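Local coordinates for Tat (Twin-arginine translocation) pathway signal sequence containing protein (Mycobacterium tuberculosis, PDB 5IMU) that is of unknown function, a conserved hypothetical protein whose Tat signal suggests export and whose fragment here spans the DUF5632 and DUF5631 families, at residues A[200-203]-A[204-207]. Residues are numbered along the deposited sequence; the frame is centred on the assembly and turned at random.
Sequences DEQD and YLAN
Gln-202 and Asp-203 open helix 203-216 and meet the residues that follow, Tyr-204 to Asn-207, through carbonyls directed down the new helix. Just before them, Glu-201 has positive phi (63°) and ends helix 183-199 in a Schellman motif, so the chain turns over and Gln-202 becomes the N-cap. Its carbonyl O accepts Ala-206 N at 3.1 Å in a nearly straight bond lying in the carbonyl plane, and also Leu-205 N in a bent, weak one. Asn-207 N reaches Asp-203 O at 2.9 Å, tilted from the carbonyl plane.

The side chain of Gln-202 is extended beyond CG and runs alongside Leu-205, both pointing the same way; methyl CD1 of Leu-205 lies against the amide, 3.4 Å from Gln-202 OE1. Tyr-204 approaches the end of the amide obliquely, with CG held between backbone N and carbonyl carbon (chi1 66°), which swings the ring back toward the N-cap, its plane 77° from that of the amide. Tyr-204 OH and Gln-202 NE2 stay 3.9 Å apart; a water joins them, although its short distances make details of that bridge doubtful. Ala-206 CB packs 3.6 Å from Asp-203 O and also touches Ala-197 and Leu-198 of the preceding helix.

Asp-203 OD2 forms a salt bridge with Lys-152, while the buried Asn-207 amide bonds to Val-121 N and Pro-119 O. The helix start is thus secured by backbone bonds within the turn and by polar side chains reaching other parts of the chain; the carboxylate of Asp-203, in the first turn, would probably interact favourably with the helix dipole.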
# COMPACT_ATOMS: atom_id res chain seq x y z
N ASP A 200 2.15 -6.55 15.93
CA ASP A 200 1.60 -5.31 16.47
C ASP A 200 0.11 -5.40 16.78
O ASP A 200 -0.49 -4.38 17.12
CB ASP A 200 1.83 -4.15 15.49
CG ASP A 200 3.27 -3.68 15.48
OD1 ASP A 200 4.02 -4.00 16.42
OD2 ASP A 200 3.65 -2.96 14.52
N GLU A 201 -0.49 -6.59 16.64
CA GLU A 201 -1.92 -6.80 16.89
C GLU A 201 -2.80 -6.00 15.93
O GLU A 201 -3.92 -5.62 16.27
CB GLU A 201 -2.30 -6.46 18.34
CG GLU A 201 -1.89 -7.50 19.36
CD GLU A 201 -2.42 -7.18 20.74
OE1 GLU A 201 -1.65 -7.27 21.71
OE2 GLU A 201 -3.61 -6.82 20.85
N GLN A 202 -2.31 -5.75 14.72
CA GLN A 202 -3.13 -5.13 13.68
C GLN A 202 -3.50 -6.18 12.63
O GLN A 202 -3.07 -6.15 11.48
CB GLN A 202 -2.39 -3.93 13.08
CG GLN A 202 -2.34 -2.73 14.01
CD GLN A 202 -1.53 -1.57 13.45
OE1 GLN A 202 -0.41 -1.75 12.99
NE2 GLN A 202 -2.12 -0.37 13.47
N ASP A 203 -4.33 -7.13 13.09
CA ASP A 203 -4.66 -8.30 12.28
C ASP A 203 -5.31 -7.94 10.96
O ASP A 203 -5.12 -8.64 9.96
CB ASP A 203 -5.57 -9.24 13.08
CG ASP A 203 -4.82 -10.00 14.16
OD1 ASP A 203 -3.83 -9.46 14.70
OD2 ASP A 203 -5.22 -11.14 14.46
N TYR A 204 -6.09 -6.85 10.93
CA TYR A 204 -6.69 -6.44 9.67
C TYR A 204 -5.64 -5.94 8.68
O TYR A 204 -5.81 -6.08 7.47
CB TYR A 204 -7.75 -5.37 9.91
CG TYR A 204 -7.19 -4.06 10.42
CD1 TYR A 204 -7.00 -3.86 11.78
CD2 TYR A 204 -6.85 -3.04 9.55
CE1 TYR A 204 -6.48 -2.68 12.26
CE2 TYR A 204 -6.34 -1.84 10.02
CZ TYR A 204 -6.16 -1.67 11.38
OH TYR A 204 -5.65 -0.49 11.85
N LEU A 205 -4.55 -5.36 9.18
CA LEU A 205 -3.45 -4.96 8.30
C LEU A 205 -2.69 -6.17 7.78
O LEU A 205 -2.34 -6.23 6.60
CB LEU A 205 -2.50 -4.01 9.02
CG LEU A 205 -2.98 -2.58 9.29
CD1 LEU A 205 -1.83 -1.77 9.86
CD2 LEU A 205 -3.50 -1.95 8.01
N ALA A 206 -2.41 -7.14 8.66
CA ALA A 206 -1.79 -8.38 8.22
C ALA A 206 -2.63 -9.05 7.14
O ALA A 206 -2.10 -9.59 6.17
CB ALA A 206 -1.60 -9.32 9.41
N ASN A 207 -3.96 -9.01 7.30
CA ASN A 207 -4.86 -9.54 6.28
C ASN A 207 -4.69 -8.79 4.97
O ASN A 207 -4.60 -9.40 3.90
CB ASN A 207 -6.30 -9.46 6.79
CG ASN A 207 -7.27 -10.19 5.89
OD1 ASN A 207 -7.29 -11.42 5.85
ND2 ASN A 207 -8.09 -9.44 5.17
O HOH W 1 -4.17 1.03 13.07